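PDB 5MU5: DUF115 domain-containing protein from Magnetospirillum magneticum AMB-1, which is a Maf-type glycosyltransferase that probably transfers sugar onto flagellin and is involved in the formation of bacterial flagella. Local coordinates for residues A[534-537]-A[538-542]. Sequence-based numbering, arbitrary orientation.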
ATOM      1  N   GLU A 534       4.215  29.140 -14.942  1.00 72.41           N
ATOM      2  CA  GLU A 534       2.776  28.993 -14.988  1.00 69.60           C
ATOM      3  C   GLU A 534       2.430  28.114 -16.160  1.00 66.62           C
ATOM      4  O   GLU A 534       1.339  27.561 -16.202  1.00 62.23           O
ATOM      5  CB  GLU A 534       2.093  30.331 -15.186  1.00 73.32           C
ATOM      6  CG  GLU A 534       2.191  31.246 -13.991  1.00 76.68           C
ATOM      7  CD  GLU A 534       1.694  32.640 -14.304  1.00 80.09           C
ATOM      8  OE1 GLU A 534       0.599  32.773 -14.899  1.00 84.53           O
ATOM      9  OE2 GLU A 534       2.403  33.602 -13.939  1.00 84.69           O
ATOM     10  N   GLU A 535       3.345  28.019 -17.127  1.00 66.77           N
ATOM     11  CA  GLU A 535       3.144  27.164 -18.291  1.00 70.02           C
ATOM     12  C   GLU A 535       2.860  25.751 -17.795  1.00 65.80           C
ATOM     13  O   GLU A 535       1.907  25.103 -18.233  1.00 62.18           O
ATOM     14  CB  GLU A 535       4.379  27.131 -19.213  1.00 76.36           C
ATOM     15  CG  GLU A 535       4.728  28.428 -19.941  1.00 84.04           C
ATOM     16  CD  GLU A 535       5.494  29.446 -19.098  1.00 90.20           C
ATOM     17  OE1 GLU A 535       5.897  29.150 -17.948  1.00 90.17           O
ATOM     18  OE2 GLU A 535       5.704  30.569 -19.606  1.00 98.32           O
ATOM     19  N   LEU A 536       3.688  25.281 -16.864  1.00 62.56           N
ATOM     20  CA  LEU A 536       3.533  23.935 -16.342  1.00 60.16           C
ATOM     21  C   LEU A 536       2.197  23.790 -15.642  1.00 55.87           C
ATOM     22  O   LEU A 536       1.455  22.841 -15.902  1.00 56.19           O
ATOM     23  CB  LEU A 536       4.661  23.570 -15.384  1.00 61.34           C
ATOM     24  CG  LEU A 536       4.534  22.162 -14.814  1.00 62.68           C
ATOM     25  CD1 LEU A 536       4.318  21.123 -15.914  1.00 61.95           C
ATOM     26  CD2 LEU A 536       5.765  21.839 -13.971  1.00 65.02           C
ATOM     27  N   PHE A 537       1.877  24.740 -14.774  1.00 50.69           N
ATOM     28  CA  PHE A 537       0.601  24.685 -14.098  1.00 50.06           C
ATOM     29  C   PHE A 537      -0.573  24.552 -15.081  1.00 49.69           C
ATOM     30  O   PHE A 537      -1.419  23.686 -14.912  1.00 51.11           O
ATOM     31  CB  PHE A 537       0.398  25.890 -13.174  1.00 47.91           C
ATOM     32  CG  PHE A 537      -0.992  25.991 -12.638  1.00 47.50           C
ATOM     33  CD1 PHE A 537      -1.389  25.229 -11.547  1.00 45.73           C
ATOM     34  CD2 PHE A 537      -1.928  26.816 -13.258  1.00 48.23           C
ATOM     35  CE1 PHE A 537      -2.688  25.298 -11.073  1.00 45.45           C
ATOM     36  CE2 PHE A 537      -3.227  26.891 -12.789  1.00 48.11           C
ATOM     37  CZ  PHE A 537      -3.608  26.129 -11.693  1.00 48.10           C
ATOM     38  N   HIS A 538      -0.627  25.409 -16.090  1.00 50.00           N
ATOM     39  CA  HIS A 538      -1.746  25.401 -17.025  1.00 52.89           C
ATOM     40  C   HIS A 538      -1.789  24.139 -17.866  1.00 54.44           C
ATOM     41  O   HIS A 538      -2.864  23.611 -18.134  1.00 54.69           O
ATOM     42  CB  HIS A 538      -1.732  26.631 -17.932  1.00 53.31           C
ATOM     43  CG  HIS A 538      -2.071  27.893 -17.217  1.00 55.07           C
ATOM     44  ND1 HIS A 538      -3.278  28.079 -16.578  1.00 57.03           N
ATOM     45  CD2 HIS A 538      -1.369  29.038 -17.040  1.00 55.63           C
ATOM     46  CE1 HIS A 538      -3.305  29.286 -16.038  1.00 58.00           C
ATOM     47  NE2 HIS A 538      -2.158  29.888 -16.303  1.00 56.08           N
ATOM     48  N   ASP A 539      -0.623  23.673 -18.290  1.00 58.22           N
ATOM     49  CA  ASP A 539      -0.528  22.428 -19.028  1.00 61.89           C
ATOM     50  C   ASP A 539      -1.200  21.303 -18.245  1.00 62.30           C
ATOM     51  O   ASP A 539      -2.029  20.577 -18.793  1.00 69.49           O
ATOM     52  CB  ASP A 539       0.933  22.072 -19.286  1.00 66.81           C
ATOM     53  CG  ASP A 539       1.080  20.764 -20.021  1.00 70.28           C
ATOM     54  OD1 ASP A 539       0.586  20.661 -21.167  1.00 76.51           O
ATOM     55  OD2 ASP A 539       1.682  19.837 -19.446  1.00 73.88           O
ATOM     56  N   ARG A 540      -0.857  21.172 -16.961  1.00 59.13           N
ATOM     57  CA  ARG A 540      -1.448  20.137 -16.111  1.00 53.81           C
ATOM     58  C   ARG A 540      -2.919  20.417 -15.758  1.00 50.40           C
ATOM     59  O   ARG A 540      -3.779  19.592 -16.021  1.00 50.79           O
ATOM     60  CB  ARG A 540      -0.621  19.947 -14.832  1.00 55.38           C
ATOM     61  CG  ARG A 540       0.847  19.536 -15.029  1.00 54.85           C
ATOM     62  CD  ARG A 540       0.998  18.112 -15.552  1.00 55.04           C
ATOM     63  NE  ARG A 540       0.646  18.024 -16.964  1.00 56.80           N
ATOM     64  CZ  ARG A 540       0.460  16.894 -17.639  1.00 59.68           C
ATOM     65  NH1 ARG A 540       0.598  15.711 -17.046  1.00 60.39           N
ATOM     66  NH2 ARG A 540       0.132  16.958 -18.925  1.00 60.16           N
ATOM     67  N   TRP A 541      -3.214  21.580 -15.190  1.00 48.80           N
ATOM     68  CA  TRP A 541      -4.578  21.904 -14.732  1.00 47.83           C
ATOM     69  C   TRP A 541      -5.683  21.951 -15.795  1.00 50.66           C
ATOM     70  O   TRP A 541      -6.764  21.393 -15.587  1.00 52.68           O
ATOM     71  CB  TRP A 541      -4.574  23.242 -14.014  1.00 47.55           C
ATOM     72  CG  TRP A 541      -5.843  23.556 -13.320  1.00 46.66           C
ATOM     73  CD1 TRP A 541      -6.741  24.511 -13.658  1.00 47.75           C
ATOM     74  CD2 TRP A 541      -6.356  22.918 -12.145  1.00 45.32           C
ATOM     75  NE1 TRP A 541      -7.788  24.523 -12.761  1.00 46.63           N
ATOM     76  CE2 TRP A 541      -7.574  23.551 -11.824  1.00 45.90           C
ATOM     77  CE3 TRP A 541      -5.890  21.896 -11.319  1.00 45.72           C
ATOM     78  CZ2 TRP A 541      -8.344  23.182 -10.733  1.00 46.06           C
ATOM     79  CZ3 TRP A 541      -6.644  21.531 -10.229  1.00 45.74           C
ATOM     80  CH2 TRP A 541      -7.867  22.175  -9.943  1.00 46.01           C
ATOM     81  N   ASP A 542      -5.407  22.601 -16.922  1.00 52.26           N
ATOM     82  CA  ASP A 542      -6.414  22.865 -17.954  1.00 55.00           C
ATOM     83  C   ASP A 542      -6.758  21.684 -18.864  1.00 54.29           C
ATOM     84  O   ASP A 542      -7.667  21.802 -19.681  1.00 54.03           O
ATOM     85  CB  ASP A 542      -5.972  24.033 -18.867  1.00 57.04           C
ATOM     86  CG  ASP A 542      -5.760  25.335 -18.112  1.00 60.12           C
ATOM     87  OD1 ASP A 542      -6.365  25.520 -17.035  1.00 63.03           O
ATOM     88  OD2 ASP A 542      -4.993  26.189 -18.604  1.00 62.29           O
TER
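An aromatic cluster built from Phe537, His538 and Trp541 lies on the two-turn helix 534-541. The Phe537 ring turns an edge toward the face of the His538 imidazole: the planes meet at 70°, the centroids are 5.3 Å apart, and CD2 of Phe537 stands 3.8 Å from ND1 of His538. Toward Trp541 the geometry differs, since the two side chains leave the helix alongside each other and the ring planes are tilted by just 14°. The planes are offset, however, until little of one ring lies over the other; contact falls instead to CZ of Phe537, 3.8 Å from CG of Trp541, and to a CH-pi approach of Trp541 CB over the phenyl face, 4.1 Å from its centroid. This spacing of four residues is that of successive alpha-helical turns, confirmed by four i to i+4 backbone bonds, among them Trp541 N to Phe537 O (2.8 Å) and Arg540 N to Leu536 O. Phe537 has CG anti to its backbone N (chi1 170°), which carries the ring along the helix toward Trp541, with one edge left against His538. Tyr253 of helix 242-257 meets both Phe537 and Trp541 edge-to-face, and Phe378 also touches Phe537, so the cluster seats this short helix against helices 242-257 and 373-378. Replacing Phe537 with alanine would probably open a gap against Tyr253 and leave the His538 imidazole without its aromatic partner. The cluster's histidine is tied weakly through ND1 to Asp542 OD2 (3.3 Å); elsewhere on the helix, Arg540 NE and Asp539 OD2 form a salt bridge (3.2 Å) whose hydrogen bonding is weak, at a poor angle.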